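Local coordinates for protein purine nucleoside phosphorylase (Schistosoma mansoni, PDB 6B56) that catalyses the phosphorolysis of purine nucleosides such as inosine and guanosine, yielding the free purine base and ribose 1-phosphate, at residues A[13-18]-A[53-58]; A[48-53]-A[70-75]; A[59-64]-A[91-96]; A[78-83]-A[279-284]. All blocks are in the same frame, centred on the assembly; numbering follows the deposited sequence.

Interaction 1 (A[13-18]-A[53-58]). With CQV (5-butylpyridine-2-carboxylic acid), chain E.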
# COMPACT_ATOMS: atom_id res chain seq x y z
N SER A 13 17.33 23.06 -10.83
CA SER A 13 17.92 24.34 -11.21
C SER A 13 18.25 24.40 -12.69
O SER A 13 18.13 25.46 -13.32
CB SER A 13 19.18 24.64 -10.38
OG SER A 13 18.92 24.87 -8.99
N MET A 14 18.75 23.29 -13.26
CA MET A 14 19.09 23.29 -14.69
C MET A 14 17.85 23.46 -15.55
O MET A 14 17.88 24.16 -16.57
CB MET A 14 19.76 21.97 -15.08
CG MET A 14 21.13 21.70 -14.49
SD MET A 14 21.72 20.07 -15.03
CE MET A 14 21.70 20.29 -16.81
N ALA A 15 16.75 22.81 -15.16
CA ALA A 15 15.49 22.97 -15.88
C ALA A 15 14.98 24.41 -15.78
O ALA A 15 14.59 25.01 -16.80
CB ALA A 15 14.47 21.98 -15.29
N ALA A 16 15.01 24.99 -14.57
CA ALA A 16 14.53 26.36 -14.38
C ALA A 16 15.33 27.36 -15.20
O ALA A 16 14.76 28.31 -15.76
CB ALA A 16 14.55 26.73 -12.89
N ASP A 17 16.65 27.19 -15.28
CA ASP A 17 17.47 28.11 -16.05
C ASP A 17 17.10 28.08 -17.53
O ASP A 17 17.04 29.13 -18.19
CB ASP A 17 18.95 27.77 -15.85
CG ASP A 17 19.87 28.77 -16.48
OD1 ASP A 17 19.95 29.91 -15.97
OD2 ASP A 17 20.51 28.42 -17.50
N TYR A 18 16.85 26.88 -18.06
CA TYR A 18 16.42 26.75 -19.45
C TYR A 18 15.10 27.48 -19.68
O TYR A 18 14.97 28.26 -20.63
CB TYR A 18 16.28 25.27 -19.82
CG TYR A 18 15.75 25.08 -21.23
CD1 TYR A 18 16.60 25.11 -22.32
CD2 TYR A 18 14.39 24.92 -21.46
CE1 TYR A 18 16.11 24.97 -23.61
CE2 TYR A 18 13.90 24.78 -22.74
CZ TYR A 18 14.76 24.80 -23.82
OH TYR A 18 14.29 24.67 -25.11
N ILE A 53 10.19 17.59 -23.74
CA ILE A 53 11.36 16.98 -24.38
C ILE A 53 12.54 17.95 -24.48
O ILE A 53 13.70 17.52 -24.55
CB ILE A 53 10.97 16.39 -25.76
CG1 ILE A 53 12.12 15.57 -26.35
CG2 ILE A 53 10.59 17.50 -26.73
CD1 ILE A 53 12.52 14.38 -25.48
N ASN A 54 12.27 19.25 -24.51
CA ASN A 54 13.31 20.27 -24.59
C ASN A 54 13.86 20.73 -23.24
O ASN A 54 14.89 21.42 -23.23
CB ASN A 54 12.77 21.50 -25.32
CG ASN A 54 12.55 21.23 -26.79
OD1 ASN A 54 13.09 20.27 -27.34
ND2 ASN A 54 11.75 22.07 -27.43
N ILE A 55 13.23 20.35 -22.13
CA ILE A 55 13.59 20.88 -20.81
C ILE A 55 14.58 19.91 -20.17
O ILE A 55 14.23 18.73 -19.97
CB ILE A 55 12.34 21.05 -19.92
CG1 ILE A 55 11.32 21.97 -20.61
CG2 ILE A 55 12.74 21.61 -18.55
CD1 ILE A 55 9.99 22.09 -19.88
N PRO A 56 15.79 20.36 -19.82
CA PRO A 56 16.75 19.46 -19.18
C PRO A 56 16.12 18.69 -18.02
O PRO A 56 15.48 19.27 -17.14
CB PRO A 56 17.84 20.42 -18.69
CG PRO A 56 17.83 21.53 -19.70
CD PRO A 56 16.38 21.69 -20.11
N ASN A 57 16.29 17.37 -18.04
CA ASN A 57 15.95 16.48 -16.93
C ASN A 57 14.46 16.14 -16.80
O ASN A 57 14.11 15.37 -15.88
CB ASN A 57 16.44 16.99 -15.57
CG ASN A 57 17.93 17.25 -15.55
OD1 ASN A 57 18.39 18.33 -15.14
ND2 ASN A 57 18.70 16.28 -15.99
N PHE A 58 13.58 16.67 -17.64
CA PHE A 58 12.17 16.35 -17.49
C PHE A 58 11.88 14.92 -17.96
O PHE A 58 12.59 14.37 -18.79
CB PHE A 58 11.29 17.36 -18.24
CG PHE A 58 10.84 18.51 -17.38
CD1 PHE A 58 11.74 19.13 -16.52
CD2 PHE A 58 9.54 18.95 -17.41
CE1 PHE A 58 11.33 20.18 -15.69
CE2 PHE A 58 9.12 20.01 -16.59
CZ PHE A 58 10.02 20.62 -15.74
C9 CQV E . 8.55 13.24 -24.80
C8 CQV E . 9.95 13.07 -28.38
C7 CQV E . 8.82 13.48 -26.29
C4 CQV E . 9.26 14.01 -29.01
C5 CQV E . 8.24 14.79 -28.26
C6 CQV E . 8.03 14.56 -27.00
C3 CQV E . 9.49 14.34 -30.49
C2 CQV E . 9.87 15.81 -30.63
C1 CQV E . 11.32 15.95 -31.03
O CQV E . 7.93 14.12 -24.15
O1 CQV E . 8.97 12.18 -24.24
N CQV E . 9.70 12.81 -26.94
C CQV E . 11.39 16.15 -32.54
O HOH W 1 11.60 24.75 -26.13
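Ala15 and Tyr18, one helical turn apart, carry the apolar part of this contact between a helix and a loop. The methyl of Ala15 fits among three groups of the loop: its CB lies 3.7 Å from Ile55 CG2, 3.6 Å from Phe58 CE1 and 3.4 Å from the carbonyl oxygen of Pro56, so a small side chain lets the two backbones come close. Ile55 CG2 in turn sits over one face of the Phe58 ring, and both residues border the Ala15 methyl. Tyr18 reaches out from the helix with CG anti to the backbone N (chi1 177°), and its root rests on the proline, Tyr18 CB being 3.6 Å from Pro56 CD. The two side chains stand roughly perpendicular. Met14 adds a looser touch at the outer margin, where its CE nears Pro56 CB.

A ring-face contact follows farther out along the tyrosine: the carbonyl oxygen Asn54 O lies over one face, offset toward the rim, and is 3.4 Å from Tyr18 CZ.

The polar link is indirect, for no direct hydrogen bond joins the segments. A water in the plane of the ring is hydrogen-bonded to Tyr18 OH at 2.9 Å and accepts a bond from Asn54 ND2, tying phenol to amide.

Beyond the contact, Ala15 and Phe58 both lean on Val104 of helix 95-108, while Ile53 packs on the bound pyridine acid. After a short 3-10 piece the chain makes a type II beta turn from Ile55 to Phe58, closed by Phe58 N to Ile55 O, with proline second and asparagine third at positive phi, residues classically suited to those places.

Interaction 2 (A[48-53]-A[70-75]). With CQV (5-butylpyridine-2-carboxylic acid), chain E.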
# COMPACT_ATOMS: atom_id res chain seq x y z
N LYS A 48 3.70 31.06 -24.37
CA LYS A 48 4.88 30.36 -24.86
C LYS A 48 4.74 28.91 -24.45
O LYS A 48 4.52 28.61 -23.26
CB LYS A 48 6.17 30.93 -24.24
CG LYS A 48 7.43 30.18 -24.62
CD LYS A 48 7.75 30.32 -26.11
CE LYS A 48 8.73 29.24 -26.55
NZ LYS A 48 9.33 29.54 -27.89
N VAL A 49 4.86 28.01 -25.42
CA VAL A 49 4.74 26.57 -25.19
C VAL A 49 6.14 25.95 -25.19
O VAL A 49 6.89 26.11 -26.16
CB VAL A 49 3.85 25.92 -26.26
CG1 VAL A 49 3.66 24.44 -26.00
CG2 VAL A 49 2.49 26.62 -26.33
N ILE A 50 6.47 25.24 -24.12
CA ILE A 50 7.77 24.60 -23.95
C ILE A 50 7.54 23.11 -23.73
O ILE A 50 7.17 22.67 -22.64
CB ILE A 50 8.54 25.20 -22.76
CG1 ILE A 50 8.59 26.73 -22.86
CG2 ILE A 50 9.96 24.59 -22.70
CD1 ILE A 50 9.41 27.39 -21.76
N PRO A 51 7.80 22.28 -24.75
CA PRO A 51 7.62 20.83 -24.59
C PRO A 51 8.59 20.22 -23.59
O PRO A 51 9.76 20.62 -23.50
CB PRO A 51 7.87 20.28 -26.00
CG PRO A 51 7.83 21.46 -26.93
CD PRO A 51 8.27 22.63 -26.10
N TYR A 52 8.11 19.23 -22.83
CA TYR A 52 8.97 18.57 -21.85
C TYR A 52 10.25 18.03 -22.48
O TYR A 52 11.29 18.00 -21.82
CB TYR A 52 8.22 17.42 -21.16
CG TYR A 52 6.96 17.81 -20.42
CD1 TYR A 52 6.89 18.98 -19.67
CD2 TYR A 52 5.84 16.99 -20.46
CE1 TYR A 52 5.72 19.32 -18.99
CE2 TYR A 52 4.68 17.32 -19.78
CZ TYR A 52 4.62 18.48 -19.05
OH TYR A 52 3.45 18.80 -18.39
N ILE A 53 10.19 17.59 -23.74
CA ILE A 53 11.36 16.98 -24.38
C ILE A 53 12.54 17.95 -24.48
O ILE A 53 13.70 17.52 -24.55
CB ILE A 53 10.97 16.39 -25.76
CG1 ILE A 53 12.12 15.57 -26.35
CG2 ILE A 53 10.59 17.50 -26.73
CD1 ILE A 53 12.52 14.38 -25.48
N LEU A 70 4.72 22.53 -20.97
CA LEU A 70 4.54 23.67 -20.07
C LEU A 70 4.11 24.90 -20.88
O LEU A 70 4.72 25.20 -21.91
CB LEU A 70 5.89 23.98 -19.43
CG LEU A 70 6.09 24.02 -17.93
CD1 LEU A 70 5.33 22.93 -17.20
CD2 LEU A 70 7.57 23.93 -17.63
N VAL A 71 3.09 25.62 -20.41
CA VAL A 71 2.58 26.81 -21.09
C VAL A 71 2.66 28.01 -20.13
O VAL A 71 2.06 27.98 -19.05
CB VAL A 71 1.14 26.61 -21.61
CG1 VAL A 71 0.68 27.80 -22.44
CG2 VAL A 71 1.05 25.33 -22.44
N LEU A 72 3.41 29.05 -20.52
CA LEU A 72 3.56 30.25 -19.71
C LEU A 72 2.91 31.44 -20.40
O LEU A 72 3.01 31.59 -21.62
CB LEU A 72 5.04 30.55 -19.45
CG LEU A 72 5.72 29.49 -18.57
CD1 LEU A 72 6.58 28.56 -19.41
CD2 LEU A 72 6.53 30.13 -17.45
N GLY A 73 2.26 32.28 -19.61
CA GLY A 73 1.61 33.46 -20.15
C GLY A 73 0.80 34.18 -19.09
O GLY A 73 1.05 34.03 -17.89
N SER A 74 -0.16 34.99 -19.55
CA SER A 74 -0.99 35.83 -18.68
C SER A 74 -2.45 35.41 -18.74
O SER A 74 -2.99 35.11 -19.81
CB SER A 74 -0.91 37.30 -19.11
OG SER A 74 0.38 37.82 -18.91
N VAL A 75 -3.09 35.41 -17.57
CA VAL A 75 -4.54 35.20 -17.44
C VAL A 75 -5.06 36.24 -16.46
O VAL A 75 -4.57 36.34 -15.34
CB VAL A 75 -4.90 33.79 -16.94
CG1 VAL A 75 -6.41 33.68 -16.69
CG2 VAL A 75 -4.47 32.73 -17.94
C9 CQV E . 8.55 13.24 -24.80
C8 CQV E . 9.95 13.07 -28.38
C7 CQV E . 8.82 13.48 -26.29
C4 CQV E . 9.26 14.01 -29.01
C5 CQV E . 8.24 14.79 -28.26
C6 CQV E . 8.03 14.56 -27.00
C3 CQV E . 9.49 14.34 -30.49
C2 CQV E . 9.87 15.81 -30.63
C1 CQV E . 11.32 15.95 -31.03
O CQV E . 7.93 14.12 -24.15
O1 CQV E . 8.97 12.18 -24.24
N CQV E . 9.70 12.81 -26.94
C CQV E . 11.39 16.15 -32.54
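Ile50 CG1 and Leu72 CG each lie beside the backbone N, anti to the carbonyl carbon (chi1 -51° and -66°), and Ile50 then runs on extended (chi2 -177°), which carries its CD1 to 3.9 Å from Leu72 CD1. The two residues lie diagonally across an antiparallel pair, on the same face as Lys48 and Leu70.

Two hydrogen-bonded pairs fix the alignment. Lys48 N bonds to Leu72 O at 2.9 Å. In return, Leu72 N bonds to Lys48 O at 3.0 Å. Ile50 and Leu70 do the same, at 2.8 Å from Ile50 N to Leu70 O, with Leu70 N bonding back to Ile50 O. Between them, the non-hydrogen-bonded pair Val49 and Val71 puts its branches on the other face, with CG2 atoms 4.3 Å apart. Past the end of the pairing, the side chains of Tyr52 and Leu70 cross at about a right angle, with Tyr52 CE1 4.0 Å from Leu70 CD1.

This pairing forms one margin of the mixed sheet. Strand 68-75 passes on to strand 78-85, bonded through Val71 and Gly73, while Ile19, Val22 and Ser23 of helix 9-23 lie against the face of Ile50, Leu70 and Leu72.

Interaction 3 (A[59-64]-A[91-96]). With CQV (5-butylpyridine-2-carboxylic acid), chain E.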
# COMPACT_ATOMS: atom_id res chain seq x y z
N PRO A 59 10.87 14.28 -17.37
CA PRO A 59 10.59 12.86 -17.67
C PRO A 59 10.10 12.68 -19.10
O PRO A 59 9.45 13.55 -19.67
CB PRO A 59 9.51 12.48 -16.67
CG PRO A 59 8.88 13.78 -16.24
CD PRO A 59 9.94 14.84 -16.38
N LYS A 60 10.41 11.51 -19.64
CA LYS A 60 9.89 11.08 -20.93
C LYS A 60 8.40 10.77 -20.78
O LYS A 60 7.99 10.14 -19.81
CB LYS A 60 10.64 9.81 -21.35
CG LYS A 60 10.40 9.35 -22.75
CD LYS A 60 11.52 9.82 -23.69
CE LYS A 60 11.22 9.46 -25.13
NZ LYS A 60 11.41 10.62 -26.05
N THR A 61 7.59 11.23 -21.75
CA THR A 61 6.13 11.11 -21.66
C THR A 61 5.52 10.59 -22.96
O THR A 61 4.44 11.03 -23.35
CB THR A 61 5.48 12.44 -21.27
OG1 THR A 61 5.76 13.46 -22.24
CG2 THR A 61 5.98 12.88 -19.91
N THR A 62 6.18 9.62 -23.62
CA THR A 62 5.67 9.04 -24.87
C THR A 62 5.32 7.56 -24.82
O THR A 62 4.94 7.00 -25.86
CB THR A 62 6.69 9.15 -26.00
OG1 THR A 62 7.80 8.30 -25.69
CG2 THR A 62 7.13 10.58 -26.22
N VAL A 63 5.52 6.87 -23.70
CA VAL A 63 4.97 5.51 -23.60
C VAL A 63 3.45 5.59 -23.49
O VAL A 63 2.71 5.00 -24.29
CB VAL A 63 5.61 4.75 -22.42
CG1 VAL A 63 4.79 3.52 -22.08
CG2 VAL A 63 7.04 4.33 -22.76
N ALA A 64 2.97 6.34 -22.50
CA ALA A 64 1.56 6.69 -22.43
C ALA A 64 1.15 7.52 -23.63
O ALA A 64 -0.02 7.49 -24.04
CB ALA A 64 1.31 7.49 -21.15
N GLU A 91 0.32 5.12 -14.05
CA GLU A 91 1.01 4.85 -15.31
C GLU A 91 2.40 4.25 -15.12
O GLU A 91 3.00 3.82 -16.13
CB GLU A 91 1.15 6.13 -16.15
CG GLU A 91 -0.14 6.68 -16.71
CD GLU A 91 -0.62 5.97 -18.03
OE1 GLU A 91 0.17 5.31 -18.76
OE2 GLU A 91 -1.82 6.09 -18.36
N GLY A 92 2.92 4.21 -13.89
CA GLY A 92 4.24 3.67 -13.59
C GLY A 92 5.36 4.69 -13.43
O GLY A 92 6.52 4.28 -13.25
N TYR A 93 5.06 5.99 -13.50
CA TYR A 93 6.06 7.03 -13.24
C TYR A 93 6.54 6.93 -11.79
O TYR A 93 5.78 6.56 -10.88
CB TYR A 93 5.46 8.43 -13.49
CG TYR A 93 5.11 8.75 -14.95
CD1 TYR A 93 6.11 8.98 -15.89
CD2 TYR A 93 3.78 8.84 -15.38
CE1 TYR A 93 5.80 9.26 -17.23
CE2 TYR A 93 3.47 9.11 -16.70
CZ TYR A 93 4.47 9.33 -17.63
OH TYR A 93 4.13 9.62 -18.94
N SER A 94 7.81 7.27 -11.56
CA SER A 94 8.36 7.22 -10.21
C SER A 94 8.05 8.49 -9.43
O SER A 94 7.66 9.52 -10.00
CB SER A 94 9.87 7.05 -10.27
OG SER A 94 10.47 8.25 -10.64
N ASN A 95 8.23 8.40 -8.10
CA ASN A 95 8.16 9.56 -7.20
C ASN A 95 8.96 10.74 -7.74
O ASN A 95 8.53 11.90 -7.63
CB ASN A 95 8.75 9.19 -5.81
CG ASN A 95 7.91 8.26 -5.01
OD1 ASN A 95 6.80 7.87 -5.39
ND2 ASN A 95 8.45 7.88 -3.85
N GLN A 96 10.18 10.47 -8.23
CA GLN A 96 11.06 11.54 -8.68
C GLN A 96 10.51 12.23 -9.93
O GLN A 96 10.68 13.44 -10.10
CB GLN A 96 12.47 11.01 -8.98
CG GLN A 96 13.10 10.17 -7.85
CD GLN A 96 13.54 11.03 -6.67
OE1 GLN A 96 13.45 12.25 -6.70
NE2 GLN A 96 14.00 10.37 -5.61
C9 CQV E . 8.55 13.24 -24.80
C8 CQV E . 9.95 13.07 -28.38
C7 CQV E . 8.82 13.48 -26.29
C4 CQV E . 9.26 14.01 -29.01
C5 CQV E . 8.24 14.79 -28.26
C6 CQV E . 8.03 14.56 -27.00
C3 CQV E . 9.49 14.34 -30.49
C2 CQV E . 9.87 15.81 -30.63
C1 CQV E . 11.32 15.95 -31.03
O CQV E . 7.93 14.12 -24.15
O1 CQV E . 8.97 12.18 -24.24
N CQV E . 9.70 12.81 -26.94
C CQV E . 11.39 16.15 -32.54
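Tyr93, which loses more surface here than any other residue, meets the loop 59-64 with the far end of its ring. The carbonyl oxygen of Lys60 lies in the ring plane at its edge, 3.5 Å from Tyr93 CE1, while the hydroxyl Tyr93 OH comes within 3.7 Å of Thr61 CA and 3.9 Å of Thr61 CG2. The tyrosine and threonine side chains cross at about a right angle, and the phenol oxygen lies beside both the CA and the methyl branch of Thr61. With OG1 placed between the backbone N and the carbonyl carbon (chi1 61°), the threonine keeps its hydroxyl for the bound 5-butylpyridine-2-carboxylic acid.

Ala64 points its methyl at the other segment, and Ala64 CB lies 3.4 Å from Glu91 OE1. This is a contact of shape rather than a hydrogen bond. The third residue, Glu91, has its charge engaged by other partners: OE2 forms salt bridges with Arg86 and with Arg160 of a neighbouring subunit.

The loop thus faces Tyr93 on one flank and the ligand on another. Thr61 N gives a straight 3.0 Å bond to carboxylate oxygen O1, Thr61 OG1 gives one of the same length to the other oxygen, O, and Lys60 NZ bonds the pyridine N at 2.9 Å, with a weak second bond to O1. Both carboxylate oxygens and the ring nitrogen are therefore gripped from adjoining residues.

In the fold, the loop 59-64 lies between strands 47-51 and 68-75, and Thr61 also rests on Leu87 beyond strand 78-85. Segment 91-96 leads into helix 95-108, whose N-cap is Ser94.

Interaction 4 (A[78-83]-A[279-284])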
# COMPACT_ATOMS: atom_id res chain seq x y z
N ARG A 78 -2.52 38.17 -14.62
CA ARG A 78 -1.61 37.49 -13.70
C ARG A 78 -0.69 36.58 -14.50
O ARG A 78 -1.09 36.02 -15.52
CB ARG A 78 -2.38 36.63 -12.70
CG ARG A 78 -3.60 37.30 -12.07
CD ARG A 78 -3.23 38.48 -11.18
NE ARG A 78 -2.48 38.12 -9.97
CZ ARG A 78 -3.02 37.88 -8.77
NH1 ARG A 78 -4.34 37.91 -8.60
NH2 ARG A 78 -2.24 37.58 -7.73
N LYS A 79 0.52 36.39 -14.00
CA LYS A 79 1.52 35.57 -14.70
C LYS A 79 1.43 34.12 -14.20
O LYS A 79 1.57 33.86 -12.99
CB LYS A 79 2.93 36.12 -14.48
CG LYS A 79 3.15 37.53 -15.03
CD LYS A 79 4.58 38.00 -14.77
CE LYS A 79 4.78 38.47 -13.32
NZ LYS A 79 5.67 39.69 -13.25
N ILE A 80 1.19 33.19 -15.12
CA ILE A 80 0.91 31.80 -14.76
C ILE A 80 1.79 30.83 -15.55
O ILE A 80 2.35 31.16 -16.60
CB ILE A 80 -0.59 31.44 -14.92
CG1 ILE A 80 -0.98 31.27 -16.38
CG2 ILE A 80 -1.48 32.51 -14.28
CD1 ILE A 80 -2.33 30.57 -16.55
N VAL A 81 1.86 29.59 -15.04
CA VAL A 81 2.45 28.46 -15.74
C VAL A 81 1.51 27.27 -15.58
O VAL A 81 1.10 26.93 -14.46
CB VAL A 81 3.88 28.12 -15.23
CG1 VAL A 81 3.90 27.86 -13.72
CG2 VAL A 81 4.44 26.92 -15.98
N ALA A 82 1.17 26.63 -16.71
CA ALA A 82 0.26 25.49 -16.73
C ALA A 82 1.00 24.23 -17.16
O ALA A 82 1.81 24.27 -18.10
CB ALA A 82 -0.87 25.74 -17.73
N MET A 83 0.68 23.13 -16.50
CA MET A 83 1.11 21.79 -16.90
C MET A 83 0.05 21.20 -17.82
O MET A 83 -1.07 20.93 -17.39
CB MET A 83 1.27 20.87 -15.69
CG MET A 83 2.62 20.91 -15.04
SD MET A 83 2.82 19.57 -13.84
CE MET A 83 3.40 18.22 -14.87
N GLU A 279 -11.78 33.48 -13.04
CA GLU A 279 -12.11 34.49 -12.02
C GLU A 279 -11.31 34.27 -10.74
O GLU A 279 -10.87 35.24 -10.10
CB GLU A 279 -13.62 34.51 -11.79
CG GLU A 279 -14.12 35.52 -10.75
CD GLU A 279 -13.98 36.97 -11.19
OE1 GLU A 279 -13.59 37.24 -12.36
OE2 GLU A 279 -14.26 37.86 -10.35
N ILE A 280 -11.10 33.00 -10.32
CA ILE A 280 -10.23 32.74 -9.17
C ILE A 280 -8.84 33.31 -9.40
O ILE A 280 -8.26 33.97 -8.53
CB ILE A 280 -10.17 31.23 -8.84
CG1 ILE A 280 -11.54 30.72 -8.35
CG2 ILE A 280 -9.07 30.97 -7.82
CD1 ILE A 280 -11.69 29.20 -8.34
N ILE A 281 -8.24 33.01 -10.57
CA ILE A 281 -6.91 33.52 -10.89
C ILE A 281 -6.88 35.05 -10.80
O ILE A 281 -5.97 35.63 -10.20
CB ILE A 281 -6.49 33.03 -12.29
CG1 ILE A 281 -6.18 31.52 -12.26
CG2 ILE A 281 -5.28 33.81 -12.79
CD1 ILE A 281 -6.02 30.89 -13.65
N THR A 282 -7.88 35.71 -11.39
CA THR A 282 -7.89 37.17 -11.43
C THR A 282 -7.88 37.75 -10.02
O THR A 282 -7.23 38.77 -9.77
CB THR A 282 -9.12 37.66 -12.19
OG1 THR A 282 -9.11 37.11 -13.52
CG2 THR A 282 -9.11 39.19 -12.28
N ARG A 283 -8.58 37.11 -9.08
CA ARG A 283 -8.81 37.71 -7.77
C ARG A 283 -7.92 37.19 -6.66
O ARG A 283 -8.05 37.66 -5.53
CB ARG A 283 -10.28 37.57 -7.38
CG ARG A 283 -11.01 38.84 -7.75
CD ARG A 283 -12.45 38.65 -7.82
NE ARG A 283 -13.05 38.53 -6.51
CZ ARG A 283 -14.33 38.21 -6.35
NH1 ARG A 283 -15.08 37.97 -7.42
NH2 ARG A 283 -14.85 38.11 -5.14
N LEU A 284 -7.03 36.25 -6.94
CA LEU A 284 -6.11 35.77 -5.92
C LEU A 284 -5.38 36.93 -5.25
O LEU A 284 -4.94 37.86 -5.94
CB LEU A 284 -5.07 34.84 -6.55
CG LEU A 284 -5.55 33.43 -6.82
CD1 LEU A 284 -4.55 32.66 -7.67
CD2 LEU A 284 -5.80 32.71 -5.51
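Arg78 supplies the polar half of this contact, bringing its guanidinium to the backbone oxygens where a long helix ends. Its NH1 donates to Leu284 O over 2.7 Å and to Thr282 O over 3.2 Å, both oxygens lying close to the guanidinium plane. The two bonds differ in quality. That to Leu284 is fairly straight, at 158°, whereas the one to Thr282 is more bent and arrives from well above the plane of the carbonyl. NH2 adds a weak bond to Leu284 O. The chain reaches these acceptors by folding at chi2 and chi3 (-65° and -67°), which curls the arginine out from the strand and round to the helix end. A positive group beside the C-terminal end of a helix would probably be favoured by the helix dipole.

The contact joins strand 78-85 of the mixed central sheet to the last helix, 259-283, in keeping with the alpha/beta fold of the phosphorylase superfamily, in which helices pack against the sheet. The axes of the short strand and helix segments approach to 9.3 Å.

Apolar contact lies beside the arginine. The aliphatic part of Arg78 runs alongside Ile281, the two chains heading opposite ways, with Arg78 CG 3.9 Å from Ile281 CG2, and the same methyl stands 4.3 Å from Ile80 CG2. Ile29 of the adjacent strand 29-31 touches Arg78, Ile80 and Leu284 alike.

Within the helix, Arg283 NH1 forms a 3.0 Å salt bridge with Glu279 OE2, one turn earlier, and a further one with Glu182 of helix 170-182.

How the interactions relate
Interactions 1, 2 and 3 all border the bound pyridine acid, on the connection from strand 47-51 to strand 68-75. Interactions 1 and 2 share Ile53, whose CD1 lies 3.5 Å from the ligand's pyridine N and 4.0 Å from Lys60 NZ of interaction 3. Their centres are about 13 Å apart, and Phe58 CD2 packs 3.5 Å from Tyr52 CD1. Tyr52 also reaches interaction 3, resting on Thr61. Interaction 4 is remote from this end, its centre about 27 Å from that of interaction 3, but joins interaction 2 through the sheet, where Ala82 N lies 2.8 Å from Val71 O.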